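Local coordinates for ESAT-6-like protein EsxG (Mycobacterium smegmatis, PDB 3Q4H) that is a secreted helical-hairpin protein of the WXG100 family, CFP-10 subfamily, and probably works paired with an ESAT-6-like partner, at residues A[28-33]-A[64-69]; A[35-40]-A[54-59]. All blocks are in the same frame, centred on the assembly; numbering follows the deposited sequence.

Contact 1: A[28-33]-A[64-69]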
# COMPACT_ATOMS: atom_id res chain seq x y z
N SER A 28 -4.90 -1.23 -7.94
CA SER A 28 -4.50 -2.51 -8.52
C SER A 28 -5.70 -3.33 -9.00
O SER A 28 -5.67 -3.91 -10.08
CB SER A 28 -3.69 -3.31 -7.49
OG SER A 28 -3.14 -4.48 -8.07
N THR A 29 -6.74 -3.38 -8.17
CA THR A 29 -7.98 -4.06 -8.52
C THR A 29 -8.66 -3.45 -9.73
O THR A 29 -9.13 -4.18 -10.59
CB THR A 29 -8.94 -4.02 -7.35
OG1 THR A 29 -8.33 -4.65 -6.23
CG2 THR A 29 -10.26 -4.72 -7.70
N ILE A 30 -8.71 -2.12 -9.78
CA ILE A 30 -9.24 -1.41 -10.93
C ILE A 30 -8.49 -1.80 -12.21
O ILE A 30 -9.11 -2.03 -13.25
CB ILE A 30 -9.15 0.14 -10.75
CG1 ILE A 30 -10.18 0.62 -9.72
CG2 ILE A 30 -9.42 0.88 -12.07
CD1 ILE A 30 -10.06 2.07 -9.37
N ALA A 31 -7.16 -1.89 -12.11
CA ALA A 31 -6.28 -2.22 -13.25
C ALA A 31 -6.47 -3.67 -13.72
O ALA A 31 -6.53 -3.94 -14.92
CB ALA A 31 -4.85 -1.98 -12.88
N GLN A 32 -6.57 -4.59 -12.77
CA GLN A 32 -6.87 -5.99 -13.10
C GLN A 32 -8.28 -6.16 -13.69
O GLN A 32 -8.51 -7.04 -14.50
CB GLN A 32 -6.71 -6.89 -11.87
CG GLN A 32 -5.28 -7.01 -11.39
CD GLN A 32 -5.12 -8.09 -10.33
OE1 GLN A 32 -4.76 -7.80 -9.18
NE2 GLN A 32 -5.41 -9.33 -10.70
N ALA A 33 -9.22 -5.34 -13.25
CA ALA A 33 -10.58 -5.40 -13.78
C ALA A 33 -10.60 -4.91 -15.23
O ALA A 33 -11.35 -5.42 -16.05
CB ALA A 33 -11.53 -4.59 -12.93
N ALA A 64 -10.27 7.24 -13.24
CA ALA A 64 -9.51 8.48 -13.14
C ALA A 64 -9.96 9.30 -11.93
O ALA A 64 -9.12 9.78 -11.17
CB ALA A 64 -9.65 9.29 -14.42
N LYS A 65 -11.27 9.45 -11.75
CA LYS A 65 -11.80 10.23 -10.64
C LYS A 65 -11.51 9.55 -9.30
O LYS A 65 -11.14 10.21 -8.32
CB LYS A 65 -13.30 10.48 -10.81
N VAL A 66 -11.67 8.22 -9.26
CA VAL A 66 -11.39 7.44 -8.06
C VAL A 66 -9.91 7.47 -7.72
O VAL A 66 -9.53 7.53 -6.55
CB VAL A 66 -11.85 5.99 -8.22
CG1 VAL A 66 -11.23 5.10 -7.17
CG2 VAL A 66 -13.37 5.91 -8.15
N ASN A 67 -9.07 7.42 -8.74
CA ASN A 67 -7.64 7.61 -8.52
C ASN A 67 -7.35 9.00 -7.99
O ASN A 67 -6.58 9.15 -7.05
CB ASN A 67 -6.84 7.31 -9.79
CG ASN A 67 -6.53 5.84 -9.92
OD1 ASN A 67 -5.66 5.32 -9.23
ND2 ASN A 67 -7.25 5.14 -10.79
N ALA A 68 -8.00 10.02 -8.56
CA ALA A 68 -7.84 11.39 -8.08
C ALA A 68 -8.30 11.48 -6.62
O ALA A 68 -7.68 12.19 -5.82
CB ALA A 68 -8.61 12.37 -8.95
N LEU A 69 -9.35 10.75 -6.27
CA LEU A 69 -9.87 10.77 -4.90
C LEU A 69 -8.94 10.05 -3.91
O LEU A 69 -8.75 10.51 -2.78
CB LEU A 69 -11.30 10.20 -4.84
CG LEU A 69 -12.42 11.20 -5.18
CD1 LEU A 69 -13.76 10.48 -5.34
CD2 LEU A 69 -12.53 12.26 -4.12
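I30 of helix 8-38 reaches across to V66 and N67 of helix 47-77, and its terminal methyl makes both touches. The CA atoms of I30 and N67, the nearest pair of the two segments, are 9.5 Å apart, so the contact is made by side chains and not by the backbones. I30 spans it by extension: CG1 stands anti to the carbonyl carbon (chi1 -72°), and the second torsion is nearly straight at 173°, which sends CD1 outward as far as the chain allows. There I30 CD1 meets V66 CG1 at 3.9 Å, a methyl-to-methyl contact between side chains that run at a slant to one another. V66 offers this branch because CG1 is anti to its backbone N (chi1 164°); its other methyl, CG2, lies 5.2 Å from I30 CD1.

N67 comes in beside the valine. Its amide nitrogen ND2 is 4.4 Å from I30 CD1, a loose touch, whereas OD1 is 5.5 Å from the same methyl. The polar work of this amide is done elsewhere: ND2 is hydrogen-bonded to the S63 carbonyl one turn back on its own helix, and OD1 to R27 NH1 on helix 8-38. I30 also packs on F59 and S63, while V66 packs against an aromatic side chain of the partner protein and N67 packs on S83 of the second subunit.

All three touching residues are buried, yet the two segments share just 88 Å² of surface. The chemistry implies a small apolar contact between the two arms of the hairpin, one part of a larger buried layer that includes F59 and S63, with dispersion between methyls at its centre. The adjoining asparagine adds a polar tie between the helices by way of R27, and each of its two buried amide atoms has a hydrogen-bond partner.

Contact 2: A[35-40]-A[54-59]; sequences QAAMSS and AAHARF
The imidazole of H56 meets A37 and M38, a selenomethionine, and both approach the ring obliquely. A37 CB is 4.3 Å from H56 CD2, and M38 CG is 4.3 Å from H56 NE2, so the two neighbours in sequence address adjacent ring atoms. The ring reaches them because its CG is anti to the backbone N (chi1 -169°). On the methionine the methylene does the touching: its SE atom lies farther off, 5.5 Å from H56 NE2. H56 NE2 also has a weak hydrogen bond to E34 OE2, one turn earlier on the helix that carries A37. The second flat group, F59, points toward segment 35-40 without touching it; its ring meets an aromatic side chain of the partner protein with the planes at about 60°.

The CA atoms of A37 and H56 are 7.8 Å apart, a close approach that the small alanine facing the histidine accommodates. Helix 8-38 finishes here, and S40 N returns to A37 O at 3.1 Å as the chain turns off.

The contact therefore lies near the connection between the two long antiparallel helices of the hairpin, 8-38 and 47-77. Apolar side chains of the partner protein pack on S40, A55, H56 and F59, while M38 and Q35 pack on D6 and Q11 of the second subunit.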
# COMPACT_ATOMS: atom_id res chain seq x y z
N GLN A 35 -8.02 -5.08 -17.44
CA GLN A 35 -7.43 -6.14 -18.27
C GLN A 35 -8.44 -7.21 -18.62
O GLN A 35 -8.50 -7.67 -19.76
CB GLN A 35 -6.26 -6.80 -17.55
CG GLN A 35 -5.05 -5.91 -17.34
CD GLN A 35 -3.85 -6.67 -16.78
OE1 GLN A 35 -3.36 -7.62 -17.39
NE2 GLN A 35 -3.36 -6.24 -15.62
N ALA A 36 -9.23 -7.62 -17.64
CA ALA A 36 -10.29 -8.60 -17.86
C ALA A 36 -11.38 -8.05 -18.78
O ALA A 36 -11.98 -8.81 -19.53
CB ALA A 36 -10.88 -9.03 -16.53
N ALA A 37 -11.63 -6.75 -18.73
CA ALA A 37 -12.59 -6.09 -19.62
C ALA A 37 -12.09 -6.01 -21.07
O ALA A 37 -12.82 -6.37 -22.00
CB ALA A 37 -12.90 -4.70 -19.10
N MSE A 38 -10.87 -5.52 -21.27
CA MSE A 38 -10.25 -5.46 -22.60
C MSE A 38 -10.26 -6.83 -23.30
O MSE A 38 -10.59 -6.92 -24.49
CB MSE A 38 -8.80 -4.96 -22.53
CG MSE A 38 -8.63 -3.45 -22.35
SE MSE A 38 -6.72 -2.95 -22.11
CE MSE A 38 -6.16 -3.05 -23.99
N SER A 39 -9.90 -7.88 -22.57
CA SER A 39 -9.82 -9.22 -23.15
C SER A 39 -11.19 -9.86 -23.44
O SER A 39 -11.24 -11.00 -23.90
CB SER A 39 -8.99 -10.14 -22.26
OG SER A 39 -9.62 -10.32 -21.01
N SER A 40 -12.28 -9.15 -23.16
CA SER A 40 -13.63 -9.66 -23.45
C SER A 40 -14.47 -8.73 -24.33
O SER A 40 -15.69 -8.90 -24.43
CB SER A 40 -14.37 -9.97 -22.14
OG SER A 40 -15.08 -8.84 -21.67
N ALA A 54 -18.97 2.00 -24.85
CA ALA A 54 -19.52 3.12 -24.08
C ALA A 54 -19.37 2.88 -22.59
O ALA A 54 -18.96 3.78 -21.85
CB ALA A 54 -20.98 3.36 -24.42
N ALA A 55 -19.69 1.67 -22.16
CA ALA A 55 -19.52 1.23 -20.78
C ALA A 55 -18.05 1.20 -20.38
O ALA A 55 -17.72 1.39 -19.21
CB ALA A 55 -20.11 -0.15 -20.59
N HIS A 56 -17.17 0.95 -21.35
CA HIS A 56 -15.75 0.94 -21.07
C HIS A 56 -15.21 2.35 -20.88
O HIS A 56 -14.54 2.63 -19.89
CB HIS A 56 -15.00 0.20 -22.18
CG HIS A 56 -13.57 -0.08 -21.83
ND1 HIS A 56 -12.52 0.35 -22.61
CD2 HIS A 56 -13.02 -0.74 -20.78
CE1 HIS A 56 -11.38 -0.02 -22.05
NE2 HIS A 56 -11.65 -0.69 -20.94
N ALA A 57 -15.52 3.25 -21.83
CA ALA A 57 -15.08 4.65 -21.77
C ALA A 57 -15.53 5.35 -20.48
O ALA A 57 -14.84 6.22 -19.95
CB ALA A 57 -15.58 5.42 -22.98
N ARG A 58 -16.70 4.97 -20.00
CA ARG A 58 -17.24 5.44 -18.74
C ARG A 58 -16.42 4.91 -17.56
O ARG A 58 -16.05 5.65 -16.65
CB ARG A 58 -18.70 4.99 -18.64
CG ARG A 58 -19.37 5.24 -17.31
CD ARG A 58 -19.32 6.69 -16.94
NE ARG A 58 -20.06 6.95 -15.71
CZ ARG A 58 -20.10 8.12 -15.08
NH1 ARG A 58 -19.44 9.17 -15.56
NH2 ARG A 58 -20.81 8.23 -13.96
N PHE A 59 -16.14 3.61 -17.59
CA PHE A 59 -15.36 2.99 -16.54
C PHE A 59 -13.96 3.60 -16.45
O PHE A 59 -13.47 3.90 -15.36
CB PHE A 59 -15.27 1.49 -16.78
CG PHE A 59 -14.40 0.78 -15.81
CD1 PHE A 59 -14.86 0.46 -14.54
CD2 PHE A 59 -13.11 0.40 -16.15
CE1 PHE A 59 -14.06 -0.21 -13.64
CE2 PHE A 59 -12.30 -0.26 -15.26
CZ PHE A 59 -12.78 -0.57 -14.00

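Overall arrangement
Contacts 1 and 2 join the same two helices, 8-38 and 47-77, at successive levels of one antiparallel hairpin, with centres 13 Å apart. Contact 1 is buried and about 6 Å from the centre of the chain; contact 2 is partly buried and about 19 Å from it, closer to the turn. Their shared surfaces are similar, 88 and 96 Å², but methyl groups dominate the first, whereas an imidazole with a weak polar tie to E34 carries the second. The ring of F59 links the levels, its CZ packing 4.0 Å from I30 O. Both contacts also border the partner protein and the second subunit.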